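Putative trimethylamine methyltransferase (Rhizobium meliloti, PDB 4YYC) belongs to the trimethylamine methyltransferase family and probably transfers methyl groups. Local coordinates at residues A[484-487]-A[488-492]. Numbering follows the deposited sequence.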
ATOM      1  N   ARG A 484      13.213  -0.063  18.332  1.00 14.50           N
ATOM      2  CA  ARG A 484      13.085  -1.506  18.439  1.00 14.84           C
ATOM      3  C   ARG A 484      13.837  -2.227  17.279  1.00 15.00           C
ATOM      4  O   ARG A 484      14.405  -3.309  17.477  1.00 15.83           O
ATOM      5  CB  ARG A 484      11.618  -1.937  18.565  1.00 15.21           C
ATOM      6  CG  ARG A 484      10.892  -1.398  19.801  1.00 15.60           C
ATOM      7  CD  ARG A 484       9.516  -2.044  19.993  1.00 16.19           C
ATOM      8  NE  ARG A 484       8.611  -1.661  18.906  1.00 15.39           N
ATOM      9  CZ  ARG A 484       8.040  -0.484  18.708  1.00 15.38           C
ATOM     10  NH1 ARG A 484       8.144   0.509  19.587  1.00 15.93           N
ATOM     11  NH2 ARG A 484       7.343  -0.309  17.616  1.00 15.36           N
ATOM     12  N   ALA A 485      13.801  -1.625  16.103  1.00 14.69           N
ATOM     13  CA  ALA A 485      14.558  -2.164  14.934  1.00 14.58           C
ATOM     14  C   ALA A 485      16.044  -2.182  15.178  1.00 15.13           C
ATOM     15  O   ALA A 485      16.726  -3.154  14.829  1.00 15.52           O
ATOM     16  CB  ALA A 485      14.236  -1.381  13.701  1.00 14.15           C
ATOM     17  N   ASN A 486      16.549  -1.117  15.779  1.00 15.27           N
ATOM     18  CA  ASN A 486      17.962  -1.040  16.172  1.00 15.89           C
ATOM     19  C   ASN A 486      18.339  -2.223  17.091  1.00 16.60           C
ATOM     20  O   ASN A 486      19.331  -2.968  16.842  1.00 16.55           O
ATOM     21  CB  ASN A 486      18.223   0.291  16.856  1.00 16.79           C
ATOM     22  CG  ASN A 486      19.697   0.551  17.084  1.00 17.90           C
ATOM     23  OD1 ASN A 486      20.324  -0.104  17.925  1.00 19.76           O
ATOM     24  ND2 ASN A 486      20.234   1.515  16.383  1.00 18.93           N
ATOM     25  N   ALA A 487      17.529  -2.441  18.127  1.00 16.30           N
ATOM     26  CA  ALA A 487      17.795  -3.504  19.073  1.00 17.32           C
ATOM     27  C   ALA A 487      17.743  -4.882  18.431  1.00 17.34           C
ATOM     28  O   ALA A 487      18.589  -5.739  18.713  1.00 17.86           O
ATOM     29  CB  ALA A 487      16.817  -3.455  20.220  1.00 17.88           C
ATOM     30  N   LEU A 488      16.806  -5.050  17.502  1.00 16.57           N
ATOM     31  CA  LEU A 488      16.627  -6.317  16.853  1.00 16.92           C
ATOM     32  C   LEU A 488      17.819  -6.609  15.910  1.00 16.51           C
ATOM     33  O   LEU A 488      18.316  -7.749  15.875  1.00 17.26           O
ATOM     34  CB  LEU A 488      15.296  -6.390  16.106  1.00 17.43           C
ATOM     35  CG  LEU A 488      14.949  -7.821  15.691  1.00 18.89           C
ATOM     36  CD1 LEU A 488      14.821  -8.782  16.861  1.00 20.20           C
ATOM     37  CD2 LEU A 488      13.679  -7.798  14.887  1.00 19.38           C
ATOM     38  N   ALA A 489      18.252  -5.599  15.160  1.00 15.74           N
ATOM     39  CA  ALA A 489      19.436  -5.747  14.290  1.00 15.81           C
ATOM     40  C   ALA A 489      20.645  -6.153  15.139  1.00 17.06           C
ATOM     41  O   ALA A 489      21.402  -7.042  14.740  1.00 16.81           O
ATOM     42  CB  ALA A 489      19.745  -4.472  13.551  1.00 15.62           C
ATOM     43  N   ARG A 490      20.810  -5.487  16.274  1.00 17.40           N
ATOM     44  CA  ARG A 490      21.972  -5.815  17.149  1.00 18.92           C
ATOM     45  C   ARG A 490      21.900  -7.271  17.637  1.00 19.85           C
ATOM     46  O   ARG A 490      22.911  -7.987  17.665  1.00 20.36           O
ATOM     47  CB  ARG A 490      22.039  -4.840  18.316  1.00 19.82           C
ATOM     48  CG  ARG A 490      22.469  -3.436  17.910  1.00 20.49           C
ATOM     49  CD  ARG A 490      22.480  -2.518  19.094  1.00 22.30           C
ATOM     50  NE  ARG A 490      22.829  -1.139  18.786  1.00 23.64           N
ATOM     51  CZ  ARG A 490      24.053  -0.627  18.746  1.00 25.68           C
ATOM     52  NH1 ARG A 490      25.140  -1.372  18.955  1.00 28.06           N
ATOM     53  NH2 ARG A 490      24.216   0.672  18.523  1.00 26.83           N
ATOM     54  N   SER A 491      20.703  -7.699  18.007  1.00 19.56           N
ATOM     55  CA  SER A 491      20.467  -9.020  18.491  1.00 20.73           C
ATOM     56  C   SER A 491      20.734 -10.052  17.408  1.00 20.22           C
ATOM     57  O   SER A 491      21.407 -11.058  17.650  1.00 20.74           O
ATOM     58  CB  SER A 491      19.037  -9.169  18.993  1.00 21.64           C
ATOM     59  OG  SER A 491      18.915 -10.439  19.610  1.00 24.09           O
ATOM     60  N   TRP A 492      20.206  -9.794  16.211  1.00 18.73           N
ATOM     61  CA  TRP A 492      20.448 -10.697  15.093  1.00 18.67           C
ATOM     62  C   TRP A 492      21.944 -10.832  14.797  1.00 18.94           C
ATOM     63  O   TRP A 492      22.449 -11.950  14.579  1.00 19.77           O
ATOM     64  CB  TRP A 492      19.722 -10.237  13.840  1.00 17.81           C
ATOM     65  CG  TRP A 492      18.267 -10.507  13.780  1.00 17.70           C
ATOM     66  CD1 TRP A 492      17.424 -10.824  14.802  1.00 18.45           C
ATOM     67  CD2 TRP A 492      17.461 -10.429  12.600  1.00 17.48           C
ATOM     68  NE1 TRP A 492      16.122 -10.927  14.322  1.00 18.66           N
ATOM     69  CE2 TRP A 492      16.136 -10.709  12.971  1.00 17.67           C
ATOM     70  CE3 TRP A 492      17.744 -10.167  11.247  1.00 17.15           C
ATOM     71  CZ2 TRP A 492      15.091 -10.735  12.039  1.00 17.79           C
ATOM     72  CZ3 TRP A 492      16.710 -10.174  10.343  1.00 17.00           C
ATOM     73  CH2 TRP A 492      15.409 -10.467  10.745  1.00 17.48           C
TER
HETATM   74  O   HOH W   1      21.838   2.136  19.637  1.00 37.80           O
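R490 reaches back one helical turn to N486, and its side chain meets that residue from CB to NE. Its CB lies 3.6 Å from the backbone O atoms of both N486 and A487. CG, placed anti to the carbonyl carbon (chi1 -71°), leans back along the helix to 3.3 Å from that same N486 O. From CG to NE the chain is extended, which brings CD to 3.4 Å from N486 OD1. NE then donates to N486 OD1 at 2.8 Å, with an N-H...O angle of 153°. The donor lies in the amide carbonyl plane and OD1 sits at the guanidinium edge, although the two flat groups are turned 34° against each other. At the tip, NH2 meets a water that closes a second link, donating to N486 OD1 and accepting from R490 NH2 at 3.0 Å.

This is an i to i+4 side-chain pair on helix 481-495, running alongside the backbone bond from R490 N to N486 O, also 3.0 Å. The flanking i+4 bonds, such as A489 N to A485 O, show a regular alpha-helical turn. The side chains of L488 and A489 pack on M408 of helix 404-420, and A489 also touches L149.

Beyond the pair, R490 NH2 forms a salt bridge with D150, while N486 ND2 donates to L149 O and E405 OE2, so both amide ends are engaged. With an alanine at N486, R490 NE would probably lose its in-plane acceptor and the guanidinium would be less firmly oriented, while L149 O and E405 would each lose an amide donor.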